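Local coordinates for protein oxygen-independent coproporphyrinogen III oxidase (Escherichia coli, PDB 1OLT) that catalyses the anaerobic, S-adenosyl-L-methionine-dependent oxidative decarboxylation of coproporphyrinogen III to protoporphyrinogen IX in heme biosynthesis, using a [4Fe-4S] cluster, at residues 180-185 and 212-217; 8-13 and 262-267; 77-82 and 117-122. All blocks are in the same frame, centred on the assembly; numbering follows the deposited sequence.

Contact 1 of 3, residues 180-185 and 212-217; sequences RLVNRE and YGLPKQ. With SAM (S-adenosylmethionine), chain C.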
loop_
_atom_site.group_PDB
_atom_site.type_symbol
_atom_site.label_atom_id
_atom_site.label_comp_id
_atom_site.label_asym_id
_atom_site.label_seq_id
_atom_site.Cartn_x
_atom_site.Cartn_y
_atom_site.Cartn_z
ATOM N N ARG A 180 -22.912 -7.270 7.622
ATOM C CA ARG A 180 -23.640 -8.468 7.282
ATOM C C ARG A 180 -23.645 -8.689 5.773
ATOM O O ARG A 180 -23.410 -9.825 5.318
ATOM C CB ARG A 180 -25.042 -8.394 7.799
ATOM C CG ARG A 180 -25.929 -9.546 7.467
ATOM C CD ARG A 180 -27.110 -9.580 8.415
ATOM N NE ARG A 180 -26.654 -10.022 9.769
ATOM C CZ ARG A 180 -27.453 -10.468 10.684
ATOM N NH1 ARG A 180 -28.824 -10.611 10.458
ATOM N NH2 ARG A 180 -26.907 -10.796 11.819
ATOM N N LEU A 181 -23.888 -7.626 5.007
ATOM C CA LEU A 181 -23.886 -7.712 3.526
ATOM C C LEU A 181 -22.542 -8.071 2.884
ATOM O O LEU A 181 -22.506 -8.577 1.765
ATOM C CB LEU A 181 -24.422 -6.437 2.906
ATOM C CG LEU A 181 -25.866 -6.186 3.251
ATOM C CD1 LEU A 181 -26.183 -4.765 2.851
ATOM C CD2 LEU A 181 -26.892 -7.156 2.568
ATOM N N VAL A 182 -21.434 -7.862 3.582
ATOM C CA VAL A 182 -20.138 -8.199 3.057
ATOM C C VAL A 182 -19.464 -9.303 3.839
ATOM O O VAL A 182 -18.288 -9.600 3.588
ATOM C CB VAL A 182 -19.192 -6.966 2.935
ATOM C CG1 VAL A 182 -19.811 -5.879 2.100
ATOM C CG2 VAL A 182 -18.782 -6.384 4.325
ATOM N N ASN A 183 -20.204 -9.973 4.735
ATOM C CA ASN A 183 -19.662 -11.086 5.506
ATOM C C ASN A 183 -18.471 -10.717 6.332
ATOM O O ASN A 183 -17.495 -11.482 6.391
ATOM C CB ASN A 183 -19.328 -12.301 4.584
ATOM C CG ASN A 183 -19.155 -13.575 5.352
ATOM O OD1 ASN A 183 -19.756 -13.756 6.474
ATOM N ND2 ASN A 183 -18.335 -14.533 4.773
ATOM N N ARG A 184 -18.531 -9.541 6.989
ATOM C CA ARG A 184 -17.471 -9.108 7.862
ATOM C C ARG A 184 -18.024 -8.642 9.227
ATOM O O ARG A 184 -17.674 -7.590 9.752
ATOM C CB ARG A 184 -16.587 -8.018 7.262
ATOM C CG ARG A 184 -15.173 -7.992 7.998
ATOM C CD ARG A 184 -14.497 -6.851 7.684
ATOM N NE ARG A 184 -13.308 -6.651 8.463
ATOM C CZ ARG A 184 -12.059 -6.865 8.075
ATOM N NH1 ARG A 184 -11.769 -7.427 6.902
ATOM N NH2 ARG A 184 -11.083 -6.498 8.906
ATOM N N GLU A 185 -18.887 -9.468 9.793
ATOM C CA GLU A 185 -19.378 -9.262 11.129
ATOM C C GLU A 185 -18.153 -9.249 12.069
ATOM O O GLU A 185 -17.328 -10.128 12.028
ATOM C CB GLU A 185 -20.301 -10.394 11.544
ATOM C CG GLU A 185 -20.708 -10.350 13.002
ATOM C CD GLU A 185 -21.619 -9.208 13.281
ATOM O OE1 GLU A 185 -22.401 -8.873 12.344
ATOM O OE2 GLU A 185 -21.570 -8.669 14.459
ATOM N N TYR A 212 -15.303 3.116 1.655
ATOM C CA TYR A 212 -16.560 3.814 1.305
ATOM C C TYR A 212 -17.017 3.353 -0.082
ATOM O O TYR A 212 -16.208 3.049 -0.950
ATOM C CB TYR A 212 -16.453 5.351 1.430
ATOM C CG TYR A 212 -15.675 6.049 0.352
ATOM C CD1 TYR A 212 -14.326 6.145 0.424
ATOM C CD2 TYR A 212 -16.324 6.604 -0.751
ATOM C CE1 TYR A 212 -13.611 6.767 -0.540
ATOM C CE2 TYR A 212 -15.598 7.264 -1.742
ATOM C CZ TYR A 212 -14.243 7.289 -1.632
ATOM O OH TYR A 212 -13.498 7.912 -2.582
ATOM N N GLY A 213 -18.309 3.262 -0.268
ATOM C CA GLY A 213 -18.896 2.653 -1.482
ATOM C C GLY A 213 -19.413 1.212 -1.331
ATOM O O GLY A 213 -19.790 0.573 -2.290
ATOM N N LEU A 214 -19.388 0.692 -0.112
ATOM C CA LEU A 214 -19.903 -0.640 0.179
ATOM C C LEU A 214 -21.416 -0.625 0.159
ATOM O O LEU A 214 -22.013 0.426 0.336
ATOM C CB LEU A 214 -19.390 -1.092 1.545
ATOM C CG LEU A 214 -17.920 -1.379 1.701
ATOM C CD1 LEU A 214 -17.550 -1.755 3.105
ATOM C CD2 LEU A 214 -17.384 -2.488 0.744
ATOM N N PRO A 215 -22.061 -1.808 -0.006
ATOM C CA PRO A 215 -23.510 -1.892 -0.062
ATOM C C PRO A 215 -24.171 -1.313 1.138
ATOM O O PRO A 215 -23.791 -1.519 2.256
ATOM C CB PRO A 215 -23.797 -3.395 -0.189
ATOM C CG PRO A 215 -22.586 -4.044 0.229
ATOM C CD PRO A 215 -21.421 -3.141 -0.146
ATOM N N LYS A 216 -25.196 -0.557 0.853
ATOM C CA LYS A 216 -26.048 0.124 1.828
ATOM C C LYS A 216 -25.395 1.291 2.577
ATOM O O LYS A 216 -26.049 1.900 3.395
ATOM C CB LYS A 216 -26.720 -0.856 2.830
ATOM C CG LYS A 216 -27.659 -1.884 2.167
ATOM C CD LYS A 216 -28.885 -1.165 1.573
ATOM C CE LYS A 216 -30.067 -2.121 1.353
ATOM N NZ LYS A 216 -31.277 -1.285 1.089
ATOM N N GLN A 217 -24.158 1.668 2.270
ATOM C CA GLN A 217 -23.576 2.886 2.895
ATOM C C GLN A 217 -24.198 4.122 2.303
ATOM O O GLN A 217 -24.427 4.180 1.087
ATOM C CB GLN A 217 -22.076 2.977 2.650
ATOM C CG GLN A 217 -21.287 1.963 3.446
ATOM C CD GLN A 217 -19.785 2.112 3.180
ATOM O OE1 GLN A 217 -19.378 2.567 2.054
ATOM N NE2 GLN A 217 -18.962 1.751 4.145
HETATM N N SAM C . -6.615 -9.152 6.211
HETATM C CA SAM C . -6.668 -8.050 7.162
HETATM C C SAM C . -8.063 -7.439 7.341
HETATM O O SAM C . -8.947 -7.636 6.437
HETATM O OXT SAM C . -8.234 -6.860 8.394
HETATM C CB SAM C . -5.719 -6.966 6.614
HETATM C CG SAM C . -6.185 -5.933 5.624
HETATM S SD SAM C . -6.505 -6.515 3.978
HETATM C CE SAM C . -4.998 -7.359 3.482
HETATM C "C5'" SAM C . -6.077 -4.993 2.969
HETATM C "C4'" SAM C . -7.162 -3.879 2.757
HETATM O "O4'" SAM C . -7.608 -3.753 1.413
HETATM C "C3'" SAM C . -8.448 -4.134 3.507
HETATM O "O3'" SAM C . -8.348 -3.917 4.919
HETATM C "C2'" SAM C . -9.468 -3.259 2.767
HETATM O "O2'" SAM C . -9.601 -1.986 3.398
HETATM C "C1'" SAM C . -8.839 -3.064 1.409
HETATM N N9 SAM C . -9.629 -3.595 0.316
HETATM C C8 SAM C . -9.742 -4.926 0.011
HETATM N N7 SAM C . -10.514 -5.060 -1.064
HETATM C C5 SAM C . -10.883 -3.802 -1.466
HETATM C C6 SAM C . -11.675 -3.331 -2.527
HETATM N N6 SAM C . -12.241 -4.136 -3.425
HETATM N N1 SAM C . -11.851 -1.980 -2.643
HETATM C C2 SAM C . -11.263 -1.109 -1.719
HETATM N N3 SAM C . -10.492 -1.557 -0.701
HETATM C C4 SAM C . -10.322 -2.889 -0.580
#
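Leu-181 carries CG anti to its own carbonyl carbon (chi1 -64°), and Val-182 sets CG1 in the same way (chi1 -56°), on a helix end that faces the turn at Pro-215 and Lys-216. Val-182 CG1 lies 3.8 Å from CG of Pro-215, and CB of Leu-181 reaches the same ring carbon at 4.0 Å. Leu-181 CD1 presses on Lys-216 CG at 3.3 Å, tight for two carbons; the lysine lends its aliphatic root here while its ammonium end leads away. The turn is a type II beta turn from Leu-214 to Gln-217, and proline suits its second position because the ring holds phi near the value needed there (-56°). Gln-217 OE1 braces it, accepting from Leu-214 N at 2.9 Å with the donor above the carbonyl plane. Asn-183, closing a Schellman motif after the helix, has the positive phi that asparagine tolerates better than most non-glycine residues. Arg-184 follows, and its side chain, extended from CG to NE, grips the carboxylate of the second S-adenosylmethionine through two nearly straight bonds, NH1 to SAM O and NH2 to SAM OXT, each 2.9 Å; it also touches the [4Fe-4S] cluster. A guanidinium matches a carboxylate in charge and spacing. Helix 176-182 packs on the loop between strand 207-212, a parallel strand of the TIM-barrel-like radical SAM core, and helix 219-232.

Contact 2 of 3, residues 8-13 and 262-267; sequences WDLALI and SPQQKL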
loop_
_atom_site.group_PDB
_atom_site.type_symbol
_atom_site.label_atom_id
_atom_site.label_comp_id
_atom_site.label_asym_id
_atom_site.label_seq_id
_atom_site.Cartn_x
_atom_site.Cartn_y
_atom_site.Cartn_z
ATOM N N TRP A 8 -12.556 21.589 -2.141
ATOM C CA TRP A 8 -13.473 20.745 -2.911
ATOM C C TRP A 8 -14.170 21.520 -4.021
ATOM O O TRP A 8 -14.722 22.577 -3.765
ATOM C CB TRP A 8 -14.520 20.166 -1.974
ATOM C CG TRP A 8 -15.456 19.220 -2.612
ATOM C CD1 TRP A 8 -16.657 19.518 -3.212
ATOM C CD2 TRP A 8 -15.318 17.799 -2.690
ATOM N NE1 TRP A 8 -17.250 18.369 -3.676
ATOM C CE2 TRP A 8 -16.458 17.299 -3.359
ATOM C CE3 TRP A 8 -14.347 16.886 -2.255
ATOM C CZ2 TRP A 8 -16.639 15.952 -3.605
ATOM C CZ3 TRP A 8 -14.540 15.542 -2.501
ATOM C CH2 TRP A 8 -15.657 15.090 -3.172
ATOM N N ASP A 9 -14.155 20.972 -5.232
ATOM C CA ASP A 9 -14.798 21.585 -6.412
ATOM C C ASP A 9 -15.594 20.536 -7.205
ATOM O O ASP A 9 -15.033 19.888 -8.078
ATOM C CB ASP A 9 -13.721 22.204 -7.309
ATOM C CG ASP A 9 -14.301 23.135 -8.401
ATOM O OD1 ASP A 9 -14.859 22.648 -9.417
ATOM O OD2 ASP A 9 -14.201 24.377 -8.327
ATOM N N LEU A 10 -16.886 20.374 -6.891
ATOM C CA LEU A 10 -17.755 19.367 -7.549
ATOM C C LEU A 10 -17.596 19.294 -9.072
ATOM O O LEU A 10 -17.536 18.185 -9.646
ATOM C CB LEU A 10 -19.232 19.640 -7.264
ATOM C CG LEU A 10 -19.806 19.228 -5.902
ATOM C CD1 LEU A 10 -21.099 20.011 -5.590
ATOM C CD2 LEU A 10 -20.050 17.673 -5.792
ATOM N N ALA A 11 -17.538 20.468 -9.718
ATOM C CA ALA A 11 -17.494 20.551 -11.179
ATOM C C ALA A 11 -16.188 20.012 -11.741
ATOM O O ALA A 11 -16.201 19.229 -12.697
ATOM C CB ALA A 11 -17.734 21.982 -11.654
ATOM N N LEU A 12 -15.057 20.399 -11.149
ATOM C CA LEU A 12 -13.768 19.874 -11.608
ATOM C C LEU A 12 -13.720 18.362 -11.400
ATOM O O LEU A 12 -13.179 17.643 -12.239
ATOM C CB LEU A 12 -12.578 20.555 -10.910
ATOM C CG LEU A 12 -12.348 22.031 -11.289
ATOM C CD1 LEU A 12 -11.464 22.755 -10.262
ATOM C CD2 LEU A 12 -11.751 22.158 -12.677
ATOM N N ILE A 13 -14.308 17.900 -10.288
ATOM C CA ILE A 13 -14.371 16.476 -9.934
ATOM C C ILE A 13 -15.421 15.734 -10.793
ATOM O O ILE A 13 -15.232 14.546 -11.119
ATOM C CB ILE A 13 -14.702 16.305 -8.403
ATOM C CG1 ILE A 13 -13.637 16.975 -7.516
ATOM C CG2 ILE A 13 -14.874 14.808 -8.039
ATOM C CD1 ILE A 13 -14.149 17.386 -6.141
ATOM N N SER A 262 -25.067 5.563 -4.979
ATOM C CA SER A 262 -25.037 6.333 -6.198
ATOM C C SER A 262 -23.742 7.109 -6.231
ATOM O O SER A 262 -23.117 7.239 -5.201
ATOM C CB SER A 262 -26.220 7.272 -6.257
ATOM O OG SER A 262 -25.959 8.360 -5.389
ATOM N N PRO A 263 -23.293 7.526 -7.395
ATOM C CA PRO A 263 -22.093 8.367 -7.523
ATOM C C PRO A 263 -22.144 9.692 -6.707
ATOM O O PRO A 263 -21.122 10.043 -6.145
ATOM C CB PRO A 263 -22.041 8.702 -9.037
ATOM C CG PRO A 263 -22.743 7.453 -9.707
ATOM C CD PRO A 263 -23.861 7.153 -8.705
ATOM N N GLN A 264 -23.278 10.374 -6.652
ATOM C CA GLN A 264 -23.403 11.584 -5.840
ATOM C C GLN A 264 -23.246 11.206 -4.326
ATOM O O GLN A 264 -22.578 11.932 -3.576
ATOM C CB GLN A 264 -24.725 12.307 -6.122
ATOM C CG GLN A 264 -24.852 13.757 -5.524
ATOM C CD GLN A 264 -23.568 14.538 -5.623
ATOM O OE1 GLN A 264 -22.968 14.899 -4.622
ATOM N NE2 GLN A 264 -23.117 14.735 -6.814
ATOM N N GLN A 265 -23.819 10.073 -3.904
ATOM C CA GLN A 265 -23.657 9.622 -2.547
ATOM C C GLN A 265 -22.152 9.388 -2.219
ATOM O O GLN A 265 -21.676 9.812 -1.134
ATOM C CB GLN A 265 -24.542 8.416 -2.222
ATOM C CG GLN A 265 -26.061 8.708 -2.004
ATOM C CD GLN A 265 -26.865 7.415 -1.819
ATOM O OE1 GLN A 265 -26.608 6.412 -2.491
ATOM N NE2 GLN A 265 -27.788 7.417 -0.881
ATOM N N LYS A 266 -21.401 8.773 -3.134
ATOM C CA LYS A 266 -19.993 8.474 -2.860
ATOM C C LYS A 266 -19.156 9.780 -2.773
ATOM O O LYS A 266 -18.222 9.871 -1.990
ATOM C CB LYS A 266 -19.400 7.502 -3.894
ATOM C CG LYS A 266 -20.064 6.150 -3.967
ATOM C CD LYS A 266 -19.250 5.115 -4.890
ATOM C CE LYS A 266 -17.816 4.749 -4.300
ATOM N NZ LYS A 266 -17.046 3.467 -4.883
ATOM N N LEU A 267 -19.505 10.764 -3.583
ATOM C CA LEU A 267 -18.866 12.062 -3.540
ATOM C C LEU A 267 -19.180 12.775 -2.244
ATOM O O LEU A 267 -18.299 13.419 -1.696
ATOM C CB LEU A 267 -19.297 13.000 -4.687
ATOM C CG LEU A 267 -18.834 12.583 -6.088
ATOM C CD1 LEU A 267 -19.305 13.511 -7.128
ATOM C CD2 LEU A 267 -17.327 12.455 -6.137
#
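The backbone of Leu-10 to Leu-12 has helical angles without regular helical bonds and runs past the first turns of helix 263-279, Leu-10 CA and Leu-267 CA being 8.4 Å apart. Leu-267 is the residue on which the arm converges. Trp-8 crosses it at about a right angle: chi1 of -176° puts CG anti to the backbone N, and the six-membered ring of the indole has CH2 3.5 Å from the carbonyl O of Leu-267 and CZ2 4.1 Å from its CB. Ile-13 slides past the leucine in the opposite direction, CG2 meeting CD2 of Leu-267 at 3.9 Å, while its CD1 sits over the centre of one face of the Trp-8 ring. Leu-10 CD2 lies in the plane of that indole, at its edge, and touches Leu-267 CD1 at 4.4 Å. Contact is mainly by apolar packing; leucine, isoleucine and tryptophan suit it because they shield one another from solvent around Leu-267. The helix opens with a capping box: Gln-265 N donates to Ser-262 OG at 3.1 Å, and Ser-262 N returns a bond to an in-plane lone pair of Gln-265 OE1. Serine fits the N-cap because its short hydroxyl reaches forward to the amide of Gln-265, which has no helical carbonyl before it. In the arm, an Asx motif does comparable work, Asp-9 OD1 accepting from Leu-12 N at 2.8 Å through its anti lone pair. Asp-9 OD2 forms a salt bridge with Lys-428, and Trp-8 also packs on Leu-431 and Leu-270, placing the arm between helix 263-279 and the C-terminal part of the chain.

Contact 3 of 3, residues 77-82 and 117-122; sequences RQQHKA and YLNKAQ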
loop_
_atom_site.group_PDB
_atom_site.type_symbol
_atom_site.label_atom_id
_atom_site.label_comp_id
_atom_site.label_asym_id
_atom_site.label_seq_id
_atom_site.Cartn_x
_atom_site.Cartn_y
_atom_site.Cartn_z
ATOM N N ARG A 77 -9.958 -22.800 6.203
ATOM C CA ARG A 77 -9.954 -23.247 7.567
ATOM C C ARG A 77 -8.889 -24.329 7.837
ATOM O O ARG A 77 -8.731 -24.782 8.973
ATOM C CB ARG A 77 -11.360 -23.772 7.905
ATOM C CG ARG A 77 -12.453 -22.635 7.970
ATOM C CD ARG A 77 -12.031 -21.507 8.940
ATOM N NE ARG A 77 -13.127 -20.650 9.319
ATOM C CZ ARG A 77 -13.015 -19.732 10.264
ATOM N NH1 ARG A 77 -11.903 -19.646 10.973
ATOM N NH2 ARG A 77 -14.024 -18.940 10.552
ATOM N N GLN A 78 -8.205 -24.775 6.781
ATOM C CA GLN A 78 -7.140 -25.775 6.915
ATOM C C GLN A 78 -5.870 -25.093 7.386
ATOM O O GLN A 78 -5.035 -24.727 6.603
ATOM C CB GLN A 78 -6.937 -26.485 5.596
ATOM C CG GLN A 78 -8.131 -27.268 5.198
ATOM C CD GLN A 78 -7.836 -28.192 4.038
ATOM O OE1 GLN A 78 -7.233 -29.259 4.218
ATOM N NE2 GLN A 78 -8.184 -27.768 2.866
ATOM N N GLN A 79 -5.786 -24.868 8.681
ATOM C CA GLN A 79 -4.744 -24.041 9.278
ATOM C C GLN A 79 -3.320 -24.580 9.043
ATOM O O GLN A 79 -2.369 -23.773 8.973
ATOM C CB GLN A 79 -4.969 -23.832 10.783
ATOM C CG GLN A 79 -4.536 -22.339 11.311
ATOM C CD GLN A 79 -3.010 -22.195 11.611
ATOM O OE1 GLN A 79 -2.344 -23.246 11.807
ATOM N NE2 GLN A 79 -2.439 -20.871 11.652
ATOM N N HIS A 80 -3.200 -25.914 8.917
ATOM C CA HIS A 80 -1.971 -26.549 8.542
ATOM C C HIS A 80 -1.341 -26.029 7.227
ATOM O O HIS A 80 -0.149 -26.208 7.003
ATOM C CB HIS A 80 -2.128 -28.030 8.414
ATOM C CG HIS A 80 -2.729 -28.460 7.136
ATOM N ND1 HIS A 80 -4.067 -28.802 7.028
ATOM C CD2 HIS A 80 -2.190 -28.650 5.901
ATOM C CE1 HIS A 80 -4.339 -29.133 5.773
ATOM N NE2 HIS A 80 -3.218 -29.044 5.061
ATOM N N LYS A 81 -2.145 -25.374 6.390
ATOM C CA LYS A 81 -1.591 -24.720 5.187
ATOM C C LYS A 81 -0.586 -23.658 5.550
ATOM O O LYS A 81 0.328 -23.396 4.775
ATOM C CB LYS A 81 -2.662 -24.181 4.279
ATOM C CG LYS A 81 -3.379 -25.260 3.455
ATOM C CD LYS A 81 -4.452 -24.638 2.673
ATOM C CE LYS A 81 -5.271 -25.680 1.972
ATOM N NZ LYS A 81 -4.483 -26.602 1.148
ATOM N N ALA A 82 -0.726 -23.062 6.718
ATOM C CA ALA A 82 0.195 -22.026 7.117
ATOM C C ALA A 82 1.582 -22.643 7.395
ATOM O O ALA A 82 2.616 -22.024 7.134
ATOM C CB ALA A 82 -0.283 -21.338 8.346
ATOM N N TYR A 117 -3.269 -14.611 10.669
ATOM C CA TYR A 117 -3.665 -15.997 10.509
ATOM C C TYR A 117 -2.613 -16.933 11.145
ATOM O O TYR A 117 -2.949 -18.025 11.655
ATOM C CB TYR A 117 -3.789 -16.324 9.040
ATOM C CG TYR A 117 -4.417 -17.681 8.735
ATOM C CD1 TYR A 117 -3.649 -18.882 8.745
ATOM C CD2 TYR A 117 -5.769 -17.772 8.384
ATOM C CE1 TYR A 117 -4.260 -20.129 8.442
ATOM C CE2 TYR A 117 -6.374 -18.997 8.098
ATOM C CZ TYR A 117 -5.614 -20.178 8.124
ATOM O OH TYR A 117 -6.235 -21.360 7.819
ATOM N N LEU A 118 -1.333 -16.510 11.033
ATOM C CA LEU A 118 -0.249 -17.214 11.696
ATOM C C LEU A 118 -0.424 -17.183 13.218
ATOM O O LEU A 118 -0.554 -16.122 13.827
ATOM C CB LEU A 118 1.083 -16.649 11.310
ATOM C CG LEU A 118 1.432 -16.543 9.820
ATOM C CD1 LEU A 118 2.836 -16.032 9.708
ATOM C CD2 LEU A 118 1.322 -17.850 9.134
ATOM N N ASN A 119 -0.354 -18.350 13.840
ATOM C CA ASN A 119 -0.379 -18.427 15.268
ATOM C C ASN A 119 0.970 -17.931 15.910
ATOM O O ASN A 119 1.927 -17.602 15.200
ATOM C CB ASN A 119 -0.867 -19.862 15.688
ATOM C CG ASN A 119 0.169 -20.975 15.394
ATOM O OD1 ASN A 119 1.390 -20.720 15.377
ATOM N ND2 ASN A 119 -0.309 -22.199 15.243
ATOM N N LYS A 120 1.067 -17.865 17.224
ATOM C CA LYS A 120 2.292 -17.378 17.881
ATOM C C LYS A 120 3.552 -18.114 17.506
ATOM O O LYS A 120 4.606 -17.506 17.230
ATOM C CB LYS A 120 2.110 -17.376 19.414
ATOM C CG LYS A 120 1.036 -16.373 19.951
ATOM C CD LYS A 120 0.922 -16.531 21.527
ATOM C CE LYS A 120 -0.360 -15.942 22.059
ATOM N NZ LYS A 120 -0.417 -15.856 23.628
ATOM N N ALA A 121 3.473 -19.454 17.467
ATOM C CA ALA A 121 4.629 -20.264 17.063
ATOM C C ALA A 121 5.050 -19.996 15.614
ATOM O O ALA A 121 6.210 -19.867 15.353
ATOM C CB ALA A 121 4.361 -21.804 17.269
ATOM N N GLN A 122 4.107 -19.880 14.717
ATOM C CA GLN A 122 4.369 -19.568 13.318
ATOM C C GLN A 122 4.967 -18.139 13.114
ATOM O O GLN A 122 5.927 -17.944 12.357
ATOM C CB GLN A 122 3.062 -19.753 12.487
ATOM C CG GLN A 122 2.678 -21.203 12.429
ATOM C CD GLN A 122 1.268 -21.427 12.018
ATOM O OE1 GLN A 122 0.415 -20.485 12.063
ATOM N NE2 GLN A 122 0.944 -22.710 11.705
#
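The capping box that starts helix 120-133, made by Asn-119 and Gln-122, is also the docking point for Gln-79, near the beginning of helix 80-96. Within the box, Gln-122 N donates to Asn-119 OD1 and Asn-119 N to Gln-122 OE1, both at 2.9 Å. Gln-79, bent at chi2 (-83°), meets Gln-122 tip to tip with the two amides nearly coplanar. Its NE2 gives an almost straight bond (175°) to an in-plane lone pair of Gln-122 OE1 at 2.9 Å, and a second, more bent one to Tyr-117 O, also 2.9 Å. The return bond from Gln-122 NE2 to Gln-79 OE1 is weak; the main partner of that nitrogen is Asp-83 OD1. Gln-79 CG packs 3.6 Å from CE1 of Tyr-117, whose hydroxyl bonds to Thr-76 O. Ala-82, small enough to fit, sets CB at the edge of the tyrosine ring and 3.9 Å from Leu-118 CD2. Glutamine suits both positions because its amide donates and accepts at once: Gln-79 NE2 spends both N-H groups, and Gln-122 OE1, holding two donors, is probably polarised by them. The bonds of Gln-79 to Gln-122 and Tyr-117 thus join the two segments beside the cluster-binding region.

Overall arrangement
Along the chain the order is 8-13, then contact 3, then contact 1, then 262-267, so contact 2 closes a loop that encloses both others. Within the radical SAM core, contact 3 joins the beginnings of helices 80-96 and 120-133, and contact 1 joins helix 176-182 to the loop after strand 207-212; their centres are about 27 Å apart. The centres of contacts 1 and 2 are about 21 Å apart, yet Lys-266 packs on Gly-213 and Tyr-212. Contacts 2 and 3, about 43 Å between centres, lie on opposite sides of the chain's centre. Arg-184 of contact 1 touches S-adenosylmethionine and the cluster; the Tyr-117 side chain of contact 3 is about 8 Å from each at nearest atoms; contact 2, away from the annotated sites, packs the N-terminal segment against helix 263-279.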